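Intracellular exo-alpha-(1->5)-L-arabinofuranosidase (Bifidobacterium longum, PDB 2Y2W) hydrolyses terminal alpha-(1->5)-linked L-arabinofuranosyl units from arabinans and also acts on arabinoxylan, as a glycoside hydrolase of family 51. Local coordinates at residues E180-G186 against P204-W210. Residues are numbered along the deposited sequence; the frame is centred on the assembly and turned at random.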
loop_
_atom_site.group_PDB
_atom_site.type_symbol
_atom_site.label_atom_id
_atom_site.label_comp_id
_atom_site.label_asym_id
_atom_site.label_seq_id
_atom_site.Cartn_x
_atom_site.Cartn_y
_atom_site.Cartn_z
ATOM N N GLU D 180 -9.468 14.643 -3.542
ATOM C CA GLU D 180 -10.784 15.117 -3.096
ATOM C C GLU D 180 -10.695 16.456 -2.370
ATOM O O GLU D 180 -11.580 17.297 -2.507
ATOM C CB GLU D 180 -11.489 14.077 -2.215
ATOM C CG GLU D 180 -12.879 14.519 -1.744
ATOM C CD GLU D 180 -13.761 13.378 -1.272
ATOM O OE1 GLU D 180 -13.268 12.483 -0.545
ATOM O OE2 GLU D 180 -14.963 13.391 -1.620
ATOM N N LEU D 181 -9.625 16.641 -1.599
ATOM C CA LEU D 181 -9.374 17.893 -0.893
ATOM C C LEU D 181 -9.238 19.058 -1.877
ATOM O O LEU D 181 -9.847 20.112 -1.695
ATOM C CB LEU D 181 -8.118 17.758 -0.023
ATOM C CG LEU D 181 -7.536 18.987 0.683
ATOM C CD1 LEU D 181 -8.523 19.593 1.675
ATOM C CD2 LEU D 181 -6.244 18.607 1.374
ATOM N N GLU D 182 -8.439 18.847 -2.918
ATOM C CA GLU D 182 -8.239 19.827 -3.978
ATOM C C GLU D 182 -9.538 20.095 -4.744
ATOM O O GLU D 182 -9.851 21.242 -5.050
ATOM C CB GLU D 182 -7.147 19.334 -4.925
ATOM C CG GLU D 182 -6.720 20.311 -6.007
ATOM C CD GLU D 182 -5.579 19.767 -6.865
ATOM O OE1 GLU D 182 -4.926 18.780 -6.453
ATOM O OE2 GLU D 182 -5.322 20.333 -7.947
ATOM N N TYR D 183 -10.287 19.034 -5.046
ATOM C CA TYR D 183 -11.544 19.156 -5.786
ATOM C C TYR D 183 -12.577 19.947 -4.998
ATOM O O TYR D 183 -13.286 20.791 -5.551
ATOM C CB TYR D 183 -12.114 17.776 -6.133
ATOM C CG TYR D 183 -13.498 17.823 -6.746
ATOM C CD1 TYR D 183 -13.666 17.928 -8.124
ATOM C CD2 TYR D 183 -14.641 17.770 -5.945
ATOM C CE1 TYR D 183 -14.928 17.980 -8.689
ATOM C CE2 TYR D 183 -15.910 17.824 -6.501
ATOM C CZ TYR D 183 -16.046 17.927 -7.873
ATOM O OH TYR D 183 -17.299 17.978 -8.430
ATOM N N VAL D 184 -12.647 19.667 -3.703
ATOM C CA VAL D 184 -13.679 20.226 -2.849
ATOM C C VAL D 184 -13.370 21.656 -2.358
ATOM O O VAL D 184 -14.287 22.467 -2.198
ATOM C CB VAL D 184 -13.977 19.258 -1.673
ATOM C CG1 VAL D 184 -13.051 19.506 -0.496
ATOM C CG2 VAL D 184 -15.412 19.368 -1.245
ATOM N N ASN D 185 -12.091 21.966 -2.146
ATOM C CA ASN D 185 -11.702 23.208 -1.467
ATOM C C ASN D 185 -10.712 24.093 -2.216
ATOM O O ASN D 185 -10.420 25.210 -1.783
ATOM C CB ASN D 185 -11.148 22.900 -0.070
ATOM C CG ASN D 185 -12.236 22.606 0.945
ATOM O OD1 ASN D 185 -13.416 22.896 0.721
ATOM N ND2 ASN D 185 -11.844 22.027 2.076
ATOM N N GLY D 186 -10.192 23.594 -3.332
ATOM C CA GLY D 186 -9.201 24.328 -4.106
ATOM C C GLY D 186 -9.773 25.568 -4.760
ATOM O O GLY D 186 -10.975 25.650 -5.019
ATOM N N PRO D 204 -15.081 27.280 -3.475
ATOM C CA PRO D 204 -14.705 26.145 -2.633
ATOM C C PRO D 204 -15.783 25.840 -1.598
ATOM O O PRO D 204 -16.479 26.747 -1.139
ATOM C CB PRO D 204 -13.428 26.630 -1.950
ATOM C CG PRO D 204 -12.819 27.540 -2.945
ATOM C CD PRO D 204 -13.979 28.254 -3.594
ATOM N N MET D 205 -15.914 24.566 -1.245
ATOM C CA MET D 205 -16.952 24.117 -0.323
ATOM C C MET D 205 -16.639 24.437 1.140
ATOM O O MET D 205 -17.524 24.361 1.997
ATOM C CB MET D 205 -17.207 22.620 -0.501
ATOM C CG MET D 205 -17.664 22.239 -1.897
ATOM S SD MET D 205 -18.172 20.519 -1.970
ATOM C CE MET D 205 -18.388 20.287 -3.734
ATOM N N ASP D 206 -15.385 24.803 1.409
ATOM C CA ASP D 206 -14.906 25.127 2.756
ATOM C C ASP D 206 -15.254 24.051 3.786
ATOM O O ASP D 206 -15.914 24.320 4.796
ATOM C CB ASP D 206 -15.404 26.507 3.214
ATOM C CG ASP D 206 -14.856 27.644 2.368
ATOM O OD1 ASP D 206 -13.810 27.465 1.699
ATOM O OD2 ASP D 206 -15.477 28.729 2.381
ATOM N N ILE D 207 -14.812 22.826 3.512
ATOM C CA ILE D 207 -14.965 21.731 4.457
ATOM C C ILE D 207 -13.749 21.696 5.388
ATOM O O ILE D 207 -12.626 21.425 4.955
ATOM C CB ILE D 207 -15.203 20.385 3.733
ATOM C CG1 ILE D 207 -16.492 20.471 2.907
ATOM C CG2 ILE D 207 -15.262 19.228 4.736
ATOM C CD1 ILE D 207 -16.771 19.272 2.020
ATOM N N LYS D 208 -13.995 22.009 6.660
ATOM C CA LYS D 208 -12.960 22.083 7.696
ATOM C C LYS D 208 -12.643 20.730 8.324
ATOM O O LYS D 208 -11.478 20.336 8.418
ATOM C CB LYS D 208 -13.398 23.036 8.809
ATOM C CG LYS D 208 -12.805 24.428 8.747
ATOM C CD LYS D 208 -13.307 25.260 9.926
ATOM C CE LYS D 208 -12.506 26.539 10.097
ATOM N NZ LYS D 208 -12.926 27.285 11.318
ATOM N N MET D 209 -13.690 20.034 8.762
ATOM C CA MET D 209 -13.545 18.806 9.534
ATOM C C MET D 209 -13.580 17.564 8.641
ATOM O O MET D 209 -14.544 17.340 7.903
ATOM C CB MET D 209 -14.624 18.739 10.619
ATOM C CG MET D 209 -14.300 17.824 11.781
ATOM S SD MET D 209 -15.460 18.074 13.135
ATOM C CE MET D 209 -15.016 16.723 14.223
ATOM N N TRP D 210 -12.514 16.769 8.724
ATOM C CA TRP D 210 -12.348 15.576 7.897
ATOM C C TRP D 210 -12.067 14.345 8.748
ATOM O O TRP D 210 -11.275 14.402 9.691
ATOM C CB TRP D 210 -11.195 15.759 6.905
ATOM C CG TRP D 210 -11.418 16.807 5.858
ATOM C CD1 TRP D 210 -11.460 18.158 6.045
ATOM C CD2 TRP D 210 -11.596 16.592 4.452
ATOM N NE1 TRP D 210 -11.673 18.796 4.848
ATOM C CE2 TRP D 210 -11.756 17.859 3.854
ATOM C CE3 TRP D 210 -11.638 15.451 3.640
ATOM C CZ2 TRP D 210 -11.954 18.019 2.484
ATOM C CZ3 TRP D 210 -11.836 15.611 2.280
ATOM C CH2 TRP D 210 -11.992 16.886 1.715
#
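The carbonyl oxygen of Ile207 is gripped from opposite faces of its plane by two side-chain donors, Asn185 ND2 at 3.0 Å and Trp210 NE1 at 2.8 Å. Asn185 suits the last turn of its helix because one amide serves both polarities of a single residue: ND2 gives to Ile207 O while OD1 takes the amide hydrogen of Ile207 N at 3.1 Å. With CG beside its own backbone N (chi1 -78°), this amide lies against the loop and pairs with Ile207 much as a backbone peptide could. A leucine in its place would probably leave Ile207 N without this acceptor and Ile207 O with Trp210 NE1 alone of its two side-chain donors, and the loop less firmly set against the helix end. One residue back, Val184 O, near the helix end, receives Met205 N at 2.8 Å in a nearly straight bond (171°).

Beside these polar links Val184, branched at CB, can fill two directions at once. Its CG1 meets the edge of the Trp210 indole in the ring plane, 3.5 Å from CZ2, while CG2 packs against Ile207 CD1 and the sulfur of the extended Met205. Trp210 suits its place by joining a wide apolar ring to the N-H that reaches Ile207 O. Ile207 CG2 lies over one face of the indole, offset toward its rim, and Leu181 CD1 approaches Trp210 CZ2 at 3.9 Å.

In the catalytic beta/alpha barrel, helix 174-185, which follows strand 162-167, is thus tied to the loop leading into the next parallel strand, 209-212. Met241 of helix 227-244 touches both Leu181 and Trp210, and Leu165 of strand 162-167 touches Ile207 and Trp210.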